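Local coordinates for dual specificity protein phosphatase 8 (Homo sapiens, PDB 4JMK), which probably dephosphorylates phosphotyrosine, phosphoserine and phosphothreonine in protein substrates and so dampens mitogen-activated protein kinase signalling, the chain here being its catalytic domain, at residues M24-A35 and K76-H87; G91-A101 and S124-L135. The protein carries 1 engineered substitution. All coordinates share one frame; numbering follows the deposited sequence.

Interaction 1 (M24-A35 and K76-H87)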
loop_
_atom_site.group_PDB
_atom_site.type_symbol
_atom_site.label_atom_id
_atom_site.label_comp_id
_atom_site.label_asym_id
_atom_site.label_seq_id
_atom_site.Cartn_x
_atom_site.Cartn_y
_atom_site.Cartn_z
ATOM N N MET A 24 15.452 -4.064 -7.420
ATOM C CA MET A 24 15.060 -4.600 -6.122
ATOM C C MET A 24 16.275 -4.937 -5.258
ATOM O O MET A 24 16.301 -4.611 -4.071
ATOM C CB MET A 24 14.156 -5.826 -6.300
ATOM C CG MET A 24 12.824 -5.498 -6.951
ATOM S SD MET A 24 11.674 -4.714 -5.788
ATOM C CE MET A 24 11.332 -6.159 -4.756
ATOM N N THR A 25 17.287 -5.577 -5.840
ATOM C CA THR A 25 18.476 -5.929 -5.053
ATOM C C THR A 25 19.290 -4.688 -4.698
ATOM O O THR A 25 19.840 -4.592 -3.601
ATOM C CB THR A 25 19.382 -6.945 -5.780
ATOM O OG1 THR A 25 19.809 -6.393 -7.030
ATOM C CG2 THR A 25 18.631 -8.234 -6.050
ATOM N N GLN A 26 19.369 -3.747 -5.641
ATOM C CA GLN A 26 20.053 -2.466 -5.451
ATOM C C GLN A 26 19.504 -1.714 -4.243
ATOM O O GLN A 26 20.248 -1.035 -3.520
ATOM C CB GLN A 26 19.869 -1.613 -6.716
ATOM C CG GLN A 26 20.468 -0.221 -6.720
ATOM C CD GLN A 26 20.146 0.529 -8.011
ATOM O OE1 GLN A 26 19.722 -0.074 -8.999
ATOM N NE2 GLN A 26 20.339 1.843 -8.003
ATOM N N ASN A 27 18.199 -1.829 -4.023
ATOM C CA ASN A 27 17.542 -1.096 -2.934
ATOM C C ASN A 27 17.268 -1.964 -1.721
ATOM O O ASN A 27 16.606 -1.522 -0.772
ATOM C CB ASN A 27 16.230 -0.482 -3.424
ATOM C CG ASN A 27 16.460 0.704 -4.322
ATOM O OD1 ASN A 27 16.590 1.831 -3.848
ATOM N ND2 ASN A 27 16.532 0.458 -5.627
ATOM N N GLY A 28 17.761 -3.199 -1.764
ATOM C CA GLY A 28 17.614 -4.127 -0.653
ATOM C C GLY A 28 16.169 -4.472 -0.314
ATOM O O GLY A 28 15.855 -4.764 0.834
ATOM N N ILE A 29 15.284 -4.449 -1.304
ATOM C CA ILE A 29 13.866 -4.747 -1.037
ATOM C C ILE A 29 13.584 -6.249 -1.028
ATOM O O ILE A 29 13.771 -6.940 -2.046
ATOM C CB ILE A 29 12.952 -4.036 -2.059
ATOM C CG1 ILE A 29 13.213 -2.531 -2.006
ATOM C CG2 ILE A 29 11.463 -4.330 -1.757
ATOM C CD1 ILE A 29 12.510 -1.753 -3.111
ATOM N N SER A 30 13.118 -6.755 0.116
ATOM C CA SER A 30 12.911 -8.194 0.300
ATOM C C SER A 30 11.450 -8.577 0.552
ATOM O O SER A 30 11.094 -9.748 0.431
ATOM C CB SER A 30 13.805 -8.735 1.430
ATOM O OG SER A 30 13.388 -8.272 2.718
ATOM N N TYR A 31 10.610 -7.594 0.888
ATOM C CA TYR A 31 9.172 -7.822 1.085
ATOM C C TYR A 31 8.363 -7.207 -0.054
ATOM O O TYR A 31 8.671 -6.098 -0.507
ATOM C CB TYR A 31 8.698 -7.147 2.374
ATOM C CG TYR A 31 8.984 -7.905 3.649
ATOM C CD1 TYR A 31 10.267 -7.976 4.167
ATOM C CD2 TYR A 31 7.957 -8.514 4.351
ATOM C CE1 TYR A 31 10.518 -8.645 5.347
ATOM C CE2 TYR A 31 8.196 -9.186 5.529
ATOM C CZ TYR A 31 9.475 -9.248 6.020
ATOM O OH TYR A 31 9.715 -9.918 7.194
ATOM N N VAL A 32 7.311 -7.905 -0.469
ATOM C CA VAL A 32 6.441 -7.448 -1.563
ATOM C C VAL A 32 4.962 -7.610 -1.227
ATOM O O VAL A 32 4.502 -8.712 -0.874
ATOM C CB VAL A 32 6.711 -8.212 -2.874
ATOM C CG1 VAL A 32 5.642 -7.840 -3.948
ATOM C CG2 VAL A 32 8.117 -7.902 -3.397
ATOM N N LEU A 33 4.223 -6.507 -1.341
ATOM C CA LEU A 33 2.768 -6.522 -1.241
ATOM C C LEU A 33 2.213 -6.249 -2.632
ATOM O O LEU A 33 2.360 -5.150 -3.166
ATOM C CB LEU A 33 2.284 -5.455 -0.248
ATOM C CG LEU A 33 0.799 -5.422 0.103
ATOM C CD1 LEU A 33 0.308 -6.763 0.492
ATOM C CD2 LEU A 33 0.551 -4.427 1.254
ATOM N N ASN A 34 1.591 -7.267 -3.211
ATOM C CA ASN A 34 1.159 -7.269 -4.605
ATOM C C ASN A 34 -0.350 -7.098 -4.633
ATOM O O ASN A 34 -1.093 -8.028 -4.284
ATOM C CB ASN A 34 1.558 -8.621 -5.200
ATOM C CG ASN A 34 1.156 -8.789 -6.651
ATOM O OD1 ASN A 34 0.214 -8.165 -7.139
ATOM N ND2 ASN A 34 1.849 -9.687 -7.339
ATOM N N ALA A 35 -0.804 -5.911 -5.036
ATOM C CA ALA A 35 -2.232 -5.603 -5.039
ATOM C C ALA A 35 -2.778 -5.798 -6.439
ATOM O O ALA A 35 -2.978 -4.830 -7.173
ATOM C CB ALA A 35 -2.469 -4.171 -4.574
ATOM N N LYS A 76 5.023 -5.739 9.640
ATOM C CA LYS A 76 5.915 -6.879 9.868
ATOM C C LYS A 76 7.297 -6.589 9.288
ATOM O O LYS A 76 8.317 -6.913 9.903
ATOM C CB LYS A 76 5.365 -8.164 9.259
ATOM C CG LYS A 76 4.170 -8.738 9.982
ATOM C CD LYS A 76 3.805 -10.102 9.378
ATOM C CE LYS A 76 2.508 -10.666 9.942
ATOM N NZ LYS A 76 2.091 -11.923 9.222
ATOM N N ALA A 77 7.330 -5.978 8.105
ATOM C CA ALA A 77 8.592 -5.547 7.502
ATOM C C ALA A 77 9.291 -4.510 8.384
ATOM O O ALA A 77 10.488 -4.626 8.671
ATOM C CB ALA A 77 8.359 -4.993 6.086
ATOM N N LYS A 78 8.533 -3.506 8.820
ATOM C CA LYS A 78 9.045 -2.456 9.702
ATOM C C LYS A 78 9.678 -3.040 10.977
ATOM O O LYS A 78 10.746 -2.604 11.403
ATOM C CB LYS A 78 7.906 -1.494 10.065
ATOM C CG LYS A 78 8.345 -0.140 10.631
ATOM C CD LYS A 78 7.161 0.612 11.208
ATOM C CE LYS A 78 7.558 2.008 11.692
ATOM N NZ LYS A 78 8.614 1.994 12.757
ATOM N N LEU A 79 9.024 -4.031 11.575
ATOM C CA LEU A 79 9.542 -4.663 12.787
ATOM C C LEU A 79 10.826 -5.445 12.488
ATOM O O LEU A 79 11.718 -5.533 13.332
ATOM C CB LEU A 79 8.482 -5.583 13.408
ATOM C CG LEU A 79 8.794 -6.134 14.803
ATOM C CD1 LEU A 79 9.008 -4.981 15.779
ATOM C CD2 LEU A 79 7.687 -7.056 15.299
ATOM N N SER A 80 10.911 -6.002 11.283
ATOM C CA SER A 80 12.074 -6.782 10.865
ATOM C C SER A 80 13.202 -5.922 10.292
ATOM O O SER A 80 14.158 -6.463 9.726
ATOM C CB SER A 80 11.670 -7.823 9.821
ATOM O OG SER A 80 10.759 -8.764 10.353
ATOM N N SER A 81 13.090 -4.602 10.438
ATOM C CA SER A 81 14.049 -3.662 9.855
ATOM C C SER A 81 14.222 -3.889 8.356
ATOM O O SER A 81 15.340 -3.843 7.849
ATOM C CB SER A 81 15.418 -3.764 10.547
ATOM O OG SER A 81 15.346 -3.367 11.900
ATOM N N CYS A 82 13.118 -4.153 7.656
ATOM C CA CYS A 82 13.167 -4.431 6.222
ATOM C C CYS A 82 12.317 -3.433 5.443
ATOM O O CYS A 82 11.445 -2.777 6.009
ATOM C CB CYS A 82 12.674 -5.847 5.929
ATOM S SG CYS A 82 13.820 -7.178 6.427
ATOM N N GLN A 83 12.567 -3.332 4.141
ATOM C CA GLN A 83 11.756 -2.480 3.277
ATOM C C GLN A 83 10.762 -3.345 2.520
ATOM O O GLN A 83 11.085 -4.475 2.142
ATOM C CB GLN A 83 12.637 -1.717 2.279
ATOM C CG GLN A 83 13.627 -0.756 2.924
ATOM C CD GLN A 83 14.933 -1.444 3.245
ATOM O OE1 GLN A 83 15.733 -1.723 2.348
ATOM N NE2 GLN A 83 15.149 -1.743 4.523
ATOM N N VAL A 84 9.557 -2.813 2.304
ATOM C CA VAL A 84 8.520 -3.513 1.551
ATOM C C VAL A 84 8.118 -2.627 0.386
ATOM O O VAL A 84 8.056 -1.399 0.531
ATOM C CB VAL A 84 7.289 -3.849 2.449
ATOM C CG1 VAL A 84 6.798 -2.610 3.181
ATOM C CG2 VAL A 84 6.156 -4.463 1.634
ATOM N N ILE A 85 7.890 -3.228 -0.779
ATOM C CA ILE A 85 7.304 -2.477 -1.871
ATOM C C ILE A 85 5.861 -2.914 -2.052
ATOM O O ILE A 85 5.540 -4.118 -2.059
ATOM C CB ILE A 85 8.092 -2.632 -3.194
ATOM C CG1 ILE A 85 7.450 -1.790 -4.299
ATOM C CG2 ILE A 85 8.161 -4.072 -3.612
ATOM C CD1 ILE A 85 8.102 -1.979 -5.652
ATOM N N VAL A 86 4.990 -1.920 -2.162
ATOM C CA VAL A 86 3.601 -2.165 -2.488
ATOM C C VAL A 86 3.448 -1.798 -3.957
ATOM O O VAL A 86 3.824 -0.696 -4.372
ATOM C CB VAL A 86 2.676 -1.282 -1.665
ATOM C CG1 VAL A 86 1.233 -1.650 -1.956
ATOM C CG2 VAL A 86 2.972 -1.474 -0.206
ATOM N N HIS A 87 2.911 -2.717 -4.752
ATOM C CA HIS A 87 2.807 -2.472 -6.185
ATOM C C HIS A 87 1.518 -3.026 -6.748
ATOM O O HIS A 87 0.847 -3.856 -6.124
ATOM C CB HIS A 87 3.989 -3.105 -6.942
ATOM C CG HIS A 87 3.853 -4.581 -7.142
ATOM N ND1 HIS A 87 3.254 -5.134 -8.261
ATOM C CD2 HIS A 87 4.214 -5.627 -6.361
ATOM C CE1 HIS A 87 3.259 -6.448 -8.157
ATOM N NE2 HIS A 87 3.834 -6.777 -7.014
HETATM O O HOH W 1 13.847 -5.677 2.901
HETATM O O HOH W 2 4.654 -9.310 -7.052
#
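Strands 29-34 and 83-87 run parallel, their short axes 4.6 Å apart at an angle of 27°, and from Tyr31 to Ala35 the backbones exchange bonds: Ile85 N to Tyr31 O, Leu33 N to Ile85 O (2.8 Å), His87 N to Leu33 O and Ala35 N to His87 O. The pairing frays at its start, where Tyr31 N reaches Gln83 O only weakly, and a water links Gly28 O, Ser30 OG and Gln83 N. On one face the Tyr31 ring is laid against the end of helix 67-79. Ala77 CB stands over the ring centre, 3.9 Å from the centroid, in a CH-pi contact, while Cys82 SG sits at the ring edge, 5.0 Å from the same centroid. An alanine in place of Tyr31 is likely to leave Ala77 and Cys82 without the surface they rest on, opening a gap between strand and helix. The other face carries Val32 and Ile85; Ile29 CG2 and Met24 CE both close on Ile85 CG2. Val32 CG1 meets the His87 ring at its edge, 3.6 Å from CD2. With CG between backbone N and carbonyl carbon (chi1 78°), His87 swings across the neighbouring strand, its NE2 3.4 Å from Asn34 CG; a water bonded to NE2 is held only weakly by Asn34 ND2, and that amide also bonds Cys39 O through ND2 and Ser36 OG through OD1. Flanked by strands 10-13 and 50-52, with helix 15-18 on the face of Val32, the pair is the parallel centre of the phosphatase domain's alpha/beta fold, 83-87 running straight into the loop of Ser88.

Interaction 2 (G91-A101 and S124-L135). With SO4 (sulfate ion), chain C; SO4 (sulfate ion), chain D.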
loop_
_atom_site.group_PDB
_atom_site.type_symbol
_atom_site.label_atom_id
_atom_site.label_comp_id
_atom_site.label_asym_id
_atom_site.label_seq_id
_atom_site.Cartn_x
_atom_site.Cartn_y
_atom_site.Cartn_z
ATOM N N GLY A 91 0.916 0.971 -10.514
ATOM C CA GLY A 91 1.291 1.618 -9.275
ATOM C C GLY A 91 0.654 2.988 -9.119
ATOM O O GLY A 91 1.205 3.858 -8.439
ATOM N N ILE A 92 -0.519 3.185 -9.721
ATOM C CA ILE A 92 -1.189 4.481 -9.581
ATOM C C ILE A 92 -2.571 4.465 -8.917
ATOM O O ILE A 92 -3.138 5.533 -8.663
ATOM C CB ILE A 92 -1.277 5.257 -10.932
ATOM C CG1 ILE A 92 -2.332 4.660 -11.864
ATOM C CG2 ILE A 92 0.095 5.358 -11.613
ATOM C CD1 ILE A 92 -2.435 5.417 -13.188
ATOM N N SER A 93 -3.120 3.277 -8.653
ATOM C CA SER A 93 -4.477 3.188 -8.089
ATOM C C SER A 93 -4.595 2.205 -6.918
ATOM O O SER A 93 -4.753 2.619 -5.779
ATOM C CB SER A 93 -5.480 2.802 -9.183
ATOM O OG SER A 93 -6.812 2.884 -8.701
ATOM N N ARG A 94 -4.546 0.905 -7.210
ATOM C CA ARG A 94 -4.700 -0.126 -6.174
ATOM C C ARG A 94 -3.626 -0.032 -5.097
ATOM O O ARG A 94 -3.933 0.128 -3.913
ATOM C CB ARG A 94 -4.695 -1.520 -6.798
ATOM C CG ARG A 94 -5.989 -1.857 -7.538
ATOM C CD ARG A 94 -5.802 -3.080 -8.412
ATOM N NE ARG A 94 -4.926 -2.798 -9.547
ATOM C CZ ARG A 94 -4.590 -3.693 -10.474
ATOM N NH1 ARG A 94 -5.047 -4.937 -10.393
ATOM N NH2 ARG A 94 -3.788 -3.347 -11.476
ATOM N N SER A 95 -2.365 -0.109 -5.511
ATOM C CA SER A 95 -1.257 0.001 -4.577
ATOM C C SER A 95 -1.201 1.378 -3.917
ATOM O O SER A 95 -0.934 1.496 -2.715
ATOM C CB SER A 95 0.050 -0.293 -5.310
ATOM O OG SER A 95 0.180 0.555 -6.438
ATOM N N ALA A 96 -1.470 2.428 -4.690
ATOM C CA ALA A 96 -1.416 3.780 -4.137
ATOM C C ALA A 96 -2.407 3.917 -2.979
ATOM O O ALA A 96 -2.098 4.508 -1.940
ATOM C CB ALA A 96 -1.721 4.803 -5.235
ATOM N N THR A 97 -3.600 3.357 -3.154
ATOM C CA THR A 97 -4.616 3.455 -2.098
ATOM C C THR A 97 -4.161 2.746 -0.816
ATOM O O THR A 97 -4.364 3.245 0.292
ATOM C CB THR A 97 -5.979 2.925 -2.589
ATOM O OG1 THR A 97 -6.368 3.655 -3.764
ATOM C CG2 THR A 97 -7.048 3.126 -1.512
ATOM N N ILE A 98 -3.516 1.596 -0.958
ATOM C CA ILE A 98 -2.993 0.904 0.226
ATOM C C ILE A 98 -1.959 1.748 0.970
ATOM O O ILE A 98 -2.024 1.873 2.203
ATOM C CB ILE A 98 -2.449 -0.488 -0.136
ATOM C CG1 ILE A 98 -3.624 -1.397 -0.506
ATOM C CG2 ILE A 98 -1.635 -1.104 1.037
ATOM C CD1 ILE A 98 -3.223 -2.737 -1.142
ATOM N N ALA A 99 -1.026 2.350 0.229
ATOM C CA ALA A 99 -0.025 3.237 0.831
ATOM C C ALA A 99 -0.682 4.392 1.574
ATOM O O ALA A 99 -0.242 4.765 2.676
ATOM C CB ALA A 99 0.919 3.772 -0.235
ATOM N N ILE A 100 -1.720 4.967 0.971
ATOM C CA ILE A 100 -2.433 6.088 1.609
ATOM C C ILE A 100 -3.074 5.632 2.907
ATOM O O ILE A 100 -2.944 6.307 3.926
ATOM C CB ILE A 100 -3.492 6.727 0.669
ATOM C CG1 ILE A 100 -2.784 7.361 -0.531
ATOM C CG2 ILE A 100 -4.296 7.804 1.413
ATOM C CD1 ILE A 100 -3.689 7.648 -1.729
ATOM N N ALA A 101 -3.759 4.492 2.883
ATOM C CA ALA A 101 -4.365 3.961 4.108
ATOM C C ALA A 101 -3.320 3.702 5.200
ATOM O O ALA A 101 -3.577 3.925 6.386
ATOM C CB ALA A 101 -5.158 2.687 3.804
ATOM N N SER A 124 2.288 10.850 -10.133
ATOM C CA SER A 124 1.536 10.081 -11.114
ATOM C C SER A 124 0.360 9.284 -10.533
ATOM O O SER A 124 -0.436 8.725 -11.295
ATOM C CB SER A 124 2.468 9.141 -11.882
ATOM O OG SER A 124 3.043 8.154 -11.029
ATOM N N ILE A 125 0.226 9.203 -9.206
ATOM C CA ILE A 125 -0.873 8.384 -8.680
ATOM C C ILE A 125 -2.197 9.011 -9.075
ATOM O O ILE A 125 -2.305 10.233 -9.208
ATOM C CB ILE A 125 -0.844 8.151 -7.144
ATOM C CG1 ILE A 125 -1.088 9.442 -6.359
ATOM C CG2 ILE A 125 0.446 7.451 -6.712
ATOM C CD1 ILE A 125 -1.498 9.193 -4.916
ATOM N N SER A 126 -3.193 8.164 -9.289
ATOM C CA SER A 126 -4.508 8.625 -9.716
ATOM C C SER A 126 -5.542 7.572 -9.362
ATOM O O SER A 126 -6.121 6.956 -10.260
ATOM C CB SER A 126 -4.517 8.846 -11.225
ATOM O OG SER A 126 -5.807 9.248 -11.662
ATOM N N PRO A 127 -5.764 7.344 -8.053
ATOM C CA PRO A 127 -6.625 6.217 -7.669
ATOM C C PRO A 127 -8.048 6.431 -8.151
ATOM O O PRO A 127 -8.565 7.565 -8.133
ATOM C CB PRO A 127 -6.567 6.229 -6.132
ATOM C CG PRO A 127 -5.347 7.060 -5.780
ATOM C CD PRO A 127 -5.288 8.095 -6.877
ATOM N N ASN A 128 -8.681 5.364 -8.619
ATOM C CA ASN A 128 -10.041 5.510 -9.105
ATOM C C ASN A 128 -10.941 5.908 -7.933
ATOM O O ASN A 128 -10.611 5.674 -6.756
ATOM C CB ASN A 128 -10.521 4.247 -9.800
ATOM C CG ASN A 128 -11.415 3.415 -8.930
ATOM O OD1 ASN A 128 -12.629 3.376 -9.122
ATOM N ND2 ASN A 128 -10.826 2.740 -7.962
ATOM N N PHE A 129 -12.045 6.558 -8.251
ATOM C CA PHE A 129 -12.882 7.166 -7.220
ATOM C C PHE A 129 -13.430 6.138 -6.237
ATOM O O PHE A 129 -13.624 6.437 -5.054
ATOM C CB PHE A 129 -14.042 7.910 -7.873
ATOM C CG PHE A 129 -13.615 9.115 -8.661
ATOM C CD1 PHE A 129 -14.175 9.382 -9.904
ATOM C CD2 PHE A 129 -12.676 9.996 -8.147
ATOM C CE1 PHE A 129 -13.795 10.503 -10.628
ATOM C CE2 PHE A 129 -12.292 11.113 -8.866
ATOM C CZ PHE A 129 -12.848 11.367 -10.108
ATOM N N ASN A 130 -13.723 4.945 -6.739
ATOM C CA ASN A 130 -14.220 3.866 -5.892
ATOM C C ASN A 130 -13.239 3.572 -4.741
ATOM O O ASN A 130 -13.645 3.450 -3.580
ATOM C CB ASN A 130 -14.499 2.628 -6.757
ATOM C CG ASN A 130 -14.751 1.371 -5.939
ATOM O OD1 ASN A 130 -15.592 1.360 -5.038
ATOM N ND2 ASN A 130 -14.017 0.302 -6.251
ATOM N N PHE A 131 -11.947 3.475 -5.051
ATOM C CA PHE A 131 -10.940 3.237 -4.006
ATOM C C PHE A 131 -10.777 4.423 -3.072
ATOM O O PHE A 131 -10.639 4.257 -1.851
ATOM C CB PHE A 131 -9.583 2.853 -4.623
ATOM C CG PHE A 131 -9.607 1.543 -5.353
ATOM C CD1 PHE A 131 -8.704 1.286 -6.374
ATOM C CD2 PHE A 131 -10.550 0.569 -5.025
ATOM C CE1 PHE A 131 -8.742 0.075 -7.064
ATOM C CE2 PHE A 131 -10.589 -0.650 -5.705
ATOM C CZ PHE A 131 -9.684 -0.894 -6.725
ATOM N N LEU A 132 -10.797 5.630 -3.627
ATOM C CA LEU A 132 -10.712 6.824 -2.786
ATOM C C LEU A 132 -11.880 6.908 -1.783
ATOM O O LEU A 132 -11.689 7.283 -0.622
ATOM C CB LEU A 132 -10.641 8.093 -3.653
ATOM C CG LEU A 132 -9.327 8.351 -4.382
ATOM C CD1 LEU A 132 -9.432 9.614 -5.225
ATOM C CD2 LEU A 132 -8.181 8.464 -3.369
ATOM N N GLY A 133 -13.082 6.543 -2.227
ATOM C CA GLY A 133 -14.230 6.510 -1.333
ATOM C C GLY A 133 -14.092 5.477 -0.222
ATOM O O GLY A 133 -14.511 5.717 0.917
ATOM N N GLN A 134 -13.513 4.320 -0.543
ATOM C CA GLN A 134 -13.253 3.304 0.475
ATOM C C GLN A 134 -12.259 3.804 1.523
ATOM O O GLN A 134 -12.367 3.447 2.694
ATOM C CB GLN A 134 -12.826 1.980 -0.176
ATOM C CG GLN A 134 -13.966 1.328 -0.964
ATOM C CD GLN A 134 -13.542 0.107 -1.767
ATOM O OE1 GLN A 134 -12.831 -0.768 -1.267
ATOM N NE2 GLN A 134 -13.990 0.036 -3.020
ATOM N N LEU A 135 -11.318 4.663 1.127
ATOM C CA LEU A 135 -10.479 5.370 2.106
ATOM C C LEU A 135 -11.285 6.223 3.081
ATOM O O LEU A 135 -11.008 6.235 4.288
ATOM C CB LEU A 135 -9.469 6.284 1.404
ATOM C CG LEU A 135 -8.314 5.673 0.642
ATOM C CD1 LEU A 135 -7.453 6.797 0.081
ATOM C CD2 LEU A 135 -7.511 4.783 1.581
HETATM S S SO4 C . -2.990 0.205 -10.712
HETATM O O1 SO4 C . -2.306 -0.866 -11.435
HETATM O O2 SO4 C . -4.176 -0.367 -10.084
HETATM O O3 SO4 C . -3.379 1.233 -11.664
HETATM O O4 SO4 C . -2.135 0.798 -9.713
HETATM S S SO4 D . -6.236 -7.940 -12.533
HETATM O O1 SO4 D . -6.041 -9.100 -13.396
HETATM O O2 SO4 D . -7.474 -8.135 -11.781
HETATM O O3 SO4 D . -6.350 -6.745 -13.367
HETATM O O4 SO4 D . -5.111 -7.800 -11.609
#
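Phe131 of helix 129-148 packs against the first turn of helix 94-107. Its CB lies 3.4 Å from Thr97 OG1, a hydroxyl already given to Ser93 O; CD1 has Ser93 OG at the ring edge, near the ring plane. CE1 reaches Arg94 CG at 3.4 Å, and CZ lies near the same methylene. CG anti to the carbonyl carbon (chi1 -65°) sends the ring alongside Arg94, with ring and guanidinium planes 14° apart. Asn128 ND2 lies over one ring face, toward its rim. Leu135 CD2 meets Thr97 CG2 and its CD1 meets Ile100 CG2. The loop is pinned by Ser126 N on a lone pair of Ile92 O (2.7 Å), and by Asn128 N on Ser93 OG, which also bonds Asp57. One sulfate accepts from Ile92 N, Ser93 N and Arg94 N, while Arg94 NE, 2.6 Å from sulfate O2, and NH2 grip it edge-on; Arg94 NH1 bonds a second sulfate and Ile55 O. This nest is the P-loop of the protein-tyrosine phosphatases, the first sulfate probably mimicking substrate phosphate; the contact of Phe131 with Arg94 CG probably limits how the arginine's aliphatic part moves, while sulfates and Ile55 O set its charged end.

How the interactions relate
Both contacts are largely buried, yet they lie on opposite sides of the chain's centre, about 19 Å apart between centres. Interaction 1 is sheet interior, strand against strand; interaction 2 sets helix beside helix, joined chiefly by side chains, with a single backbone-to-backbone bond, in the loops before the helices, and one backbone amide on a serine hydroxyl. They are in series: strand 83-87 leads through the loop carrying Ser88, an engineered replacement at the predicted phosphocysteine position, into helix 94-107. At that junction they touch, Ala35 CB on Ile98 CD1 and Val86 CG1 on Ser95 CB. Interaction 1 owes its order to backbone bonds between largely apolar faces; interaction 2 is apolar along its helices and turns polar, with the sulfate site, toward their N-terminal ends.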